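Local coordinates for carboxymuconolactone decarboxylase family protein (Methanocaldococcus jannaschii, PDB 3D7I) that is possibly involved in oxygen detoxification, perhaps as a peroxiredoxin-like oxidoreductase of the carboxymuconolactone decarboxylase family, at the interface of chains A and B. Sequence-based numbering; all coordinates share one arbitrary frame. Chains: chain A/B, carboxymuconolactone decarboxylase family protein.

Contact 1: the interface of chains A and B. Residues chain A 50, 54, 85-86, 89-90; chain B 47, 51.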
# COMPACT_ATOMS: atom_id res chain seq x y z
N GLY A 50 1.06 -13.61 -7.21
CA GLY A 50 2.05 -13.04 -6.34
C GLY A 50 1.73 -11.61 -6.00
O GLY A 50 1.81 -11.16 -4.84
N SER A 54 0.43 -10.17 -2.27
CA SER A 54 1.26 -9.24 -1.54
C SER A 54 0.46 -8.14 -0.88
O SER A 54 1.01 -7.40 -0.07
CB SER A 54 2.34 -8.64 -2.45
OG SER A 54 1.81 -7.69 -3.35
N VAL A 85 7.96 -16.21 -2.48
CA VAL A 85 8.39 -14.90 -2.98
C VAL A 85 7.64 -13.78 -2.29
O VAL A 85 8.21 -12.74 -1.96
CB VAL A 85 8.25 -14.83 -4.51
CG1 VAL A 85 8.86 -13.50 -5.02
CG2 VAL A 85 8.98 -16.03 -5.19
N VAL A 86 6.35 -14.00 -2.02
CA VAL A 86 5.54 -12.99 -1.28
C VAL A 86 6.15 -12.72 0.10
O VAL A 86 6.31 -11.56 0.49
CB VAL A 86 4.08 -13.46 -1.16
CG1 VAL A 86 3.29 -12.52 -0.25
CG2 VAL A 86 3.43 -13.55 -2.62
N THR A 89 9.43 -10.63 -0.27
CA THR A 89 9.21 -9.28 -0.80
C THR A 89 8.27 -8.46 0.05
O THR A 89 8.26 -7.24 -0.04
CB THR A 89 8.61 -9.31 -2.23
OG1 THR A 89 7.36 -10.03 -2.21
CG2 THR A 89 9.59 -9.96 -3.24
N SER A 90 7.45 -9.12 0.84
CA SER A 90 6.29 -8.47 1.45
C SER A 90 6.03 -8.74 2.92
O SER A 90 5.22 -8.04 3.53
CB SER A 90 5.03 -8.80 0.63
OG SER A 90 5.21 -8.58 -0.76
N ILE B 47 8.29 -13.26 -10.75
CA ILE B 47 7.27 -12.97 -9.75
C ILE B 47 7.73 -11.83 -8.83
O ILE B 47 7.00 -10.88 -8.54
CB ILE B 47 6.86 -14.22 -8.94
CG1 ILE B 47 6.17 -15.26 -9.85
CG2 ILE B 47 5.90 -13.81 -7.80
CD1 ILE B 47 6.13 -16.71 -9.22
N ILE B 51 5.96 -8.16 -8.16
CA ILE B 51 5.53 -7.66 -6.86
C ILE B 51 6.14 -6.29 -6.54
O ILE B 51 5.43 -5.36 -6.22
CB ILE B 51 5.85 -8.66 -5.74
CG1 ILE B 51 4.99 -9.93 -5.91
CG2 ILE B 51 5.62 -7.98 -4.35
CD1 ILE B 51 5.44 -11.11 -5.02

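Contact 2: the interface of chains A and B. Residues chain A 43, 46, 78, 81-82; chain B 38-39, 43, 47.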
# COMPACT_ATOMS: atom_id res chain seq x y z
N THR A 43 2.84 -18.59 -16.51
CA THR A 43 3.79 -17.73 -15.80
C THR A 43 3.18 -16.40 -15.42
O THR A 43 3.31 -15.96 -14.27
CB THR A 43 5.06 -17.53 -16.64
OG1 THR A 43 5.67 -18.80 -16.87
CG2 THR A 43 6.08 -16.63 -15.94
N LEU A 46 0.77 -16.83 -12.53
CA LEU A 46 1.51 -16.99 -11.26
C LEU A 46 2.01 -15.63 -10.73
O LEU A 46 1.93 -15.36 -9.52
CB LEU A 46 2.66 -17.98 -11.45
CG LEU A 46 2.24 -19.43 -11.69
CD1 LEU A 46 3.44 -20.21 -12.25
CD2 LEU A 46 1.66 -20.08 -10.42
N GLU A 78 2.58 -25.31 -6.35
CA GLU A 78 3.03 -24.26 -7.25
C GLU A 78 2.65 -22.89 -6.70
O GLU A 78 3.46 -21.96 -6.72
CB GLU A 78 2.46 -24.43 -8.67
CG GLU A 78 2.99 -25.62 -9.43
CD GLU A 78 2.39 -25.71 -10.82
OE1 GLU A 78 1.16 -25.52 -10.96
OE2 GLU A 78 3.15 -25.96 -11.78
N ASP A 81 4.97 -21.92 -3.92
CA ASP A 81 6.24 -21.42 -4.45
C ASP A 81 6.14 -19.94 -4.76
O ASP A 81 7.10 -19.20 -4.59
CB ASP A 81 6.69 -22.17 -5.70
CG ASP A 81 7.24 -23.57 -5.41
OD1 ASP A 81 7.52 -23.89 -4.24
OD2 ASP A 81 7.38 -24.32 -6.39
N VAL A 82 4.97 -19.49 -5.23
CA VAL A 82 4.70 -18.06 -5.38
C VAL A 82 4.72 -17.35 -4.04
O VAL A 82 5.35 -16.31 -3.89
CB VAL A 82 3.35 -17.80 -6.10
CG1 VAL A 82 3.06 -16.28 -6.23
CG2 VAL A 82 3.29 -18.49 -7.53
N THR B 38 8.45 -26.74 -7.09
CA THR B 38 8.07 -26.97 -8.49
C THR B 38 8.57 -25.86 -9.40
O THR B 38 9.11 -26.10 -10.46
CB THR B 38 6.51 -27.03 -8.68
OG1 THR B 38 6.01 -28.26 -8.17
CG2 THR B 38 6.11 -26.89 -10.17
N LEU B 39 8.31 -24.60 -9.02
CA LEU B 39 8.67 -23.50 -9.87
C LEU B 39 10.18 -23.30 -9.85
O LEU B 39 10.80 -23.43 -8.80
CB LEU B 39 7.98 -22.21 -9.40
CG LEU B 39 6.45 -22.22 -9.41
CD1 LEU B 39 5.95 -20.78 -9.06
CD2 LEU B 39 5.92 -22.70 -10.76
N THR B 43 11.30 -18.24 -12.89
CA THR B 43 9.89 -17.91 -12.65
C THR B 43 9.70 -17.14 -11.36
O THR B 43 9.01 -16.12 -11.33
CB THR B 43 9.03 -19.18 -12.67
OG1 THR B 43 9.15 -19.80 -13.94
CG2 THR B 43 7.55 -18.88 -12.41
N ILE B 47 8.29 -13.26 -10.75
CA ILE B 47 7.27 -12.97 -9.75
C ILE B 47 7.73 -11.83 -8.83
O ILE B 47 7.00 -10.88 -8.54
CB ILE B 47 6.86 -14.22 -8.94
CG1 ILE B 47 6.17 -15.26 -9.85
CG2 ILE B 47 5.90 -13.81 -7.80
CD1 ILE B 47 6.13 -16.71 -9.22

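Contact 1: the interface of chains A and B
B:Ile51 sits in the regular helix 41-53 of its chain and faces A:Thr89, A:Val85 and A:Val86 on helix 76-90 and A:Gly50 on helix 41-53 of the partner, whose backbone leaves helical values at A:Ser90 (phi -135°). This is a helix-to-helix seam between two all-helical chains of the carboxymuconolactone decarboxylase family, one of the interfaces in the six-chain assembly of the crystal. The isoleucine fills it with both of its branches. The short one points at the C-terminal end of helix 76-90, where A:Thr89 and A:Ser90 lie: B:Ile51 CG2 is 3.5 Å from the hydroxyl A:Thr89 OG1, and on another flank 3.8 Å from A:Ser54 CB. The longer branch turns beside the backbone N of its own residue (chi1 -67°) and carries B:Ile51 CG1 to within 3.6 Å of A:Gly50 O. Its end, B:Ile51 CD1, touches the same carbonyl oxygen and also A:Val86 CG2 at 4.0 Å, the two side chains crossing at about a right angle. With no side chain on A:Gly50, the isoleucine rests directly against the main chain at this point.

A:Thr89 is likewise met nearly at right angles, and it shows the isoleucine its hydroxyl rather than its methyl. That hydroxyl stands between the backbone N and carbonyl carbon of the threonine (chi1 58°), where A:Thr89 OG1 donates a 2.8 Å hydrogen bond to A:Val85 O, one turn back in the same helix, from a position tilted out of the carbonyl plane. A second bond, 3.0 Å between A:Thr89 OG1 and A:Ser90 OG, ties the two hydroxyls together. Held by its own helix, the polar atom probably presents a fixed surface to the hydrocarbon of B:Ile51. Farther along the seam, A:Val85 CG1 meets B:Ile47 CG2 obliquely at 4.1 Å. Exchanging the chains gives the same arrangement again, since the interface is two-fold symmetric.

Contact 2: the interface of chains A and B
A:Asp81, on helix 76-90, reaches over to the stretch just ahead of helix 41-53 in the partner and takes two backbone N-H groups on one carboxylate oxygen. Its CG lies beside its own backbone N (chi1 -75°), which turns the carboxylate toward these amides. B:Thr38 N binds A:Asp81 OD2 at 2.7 Å through the syn lone pair. B:Leu39 N reaches A:Asp81 OD2 at 2.8 Å from the anti side, somewhat out of the carboxylate plane. Both bonds are fairly straight. An alanine at A:Asp81 is likely to leave these two amides without their acceptor and the loop less firmly placed.

Around this anchor the packing is tight. B:Leu39 CD1 presses on the methylene A:Asp81 CB at 3.7 Å and also on A:Val82 CG2. The other methyl, B:Leu39 CD2, meets A:Leu46 CD1 tip to tip at 3.8 Å. B:Ile47 CD1 comes in across A:Val82 CG2, nearly perpendicular to it, at 3.8 Å. Beside the loop, the extended chain of A:Glu78 lies obliquely against the methyl of B:Thr38. Toward the paired threonines the fit is looser: A:Thr43 CG2 and B:Thr43 CG2 stand 4.4 Å apart, and A:Leu46 CD1 comes no nearer than 4.3 Å to B:Thr43 CG2. The site thus fastens the loop leading into one chain's helix 41-53 onto the other chain, probably helping to hold the dimer unit together.

Contact 1 and contact 2 lie about 11 Å apart, measured between the centres of their C-alpha atoms, and belong to one continuous two-fold interface. B:Ile47 joins them: its CG2 serves both contacts, and its CD1 adds to contact 2. Helices 41-53 and 76-90 of chain A serve both, so the same pair of elements receives first the loop and then the later turns of helix 41-53 from chain B. Polar anchoring in contact 2 complements the side-chain packing of contact 1, where hydrocarbon lies against methyls, a hydroxyl and a main-chain carbonyl. Repeated by symmetry, the combination probably steadies pairs of chains within the six-chain assembly.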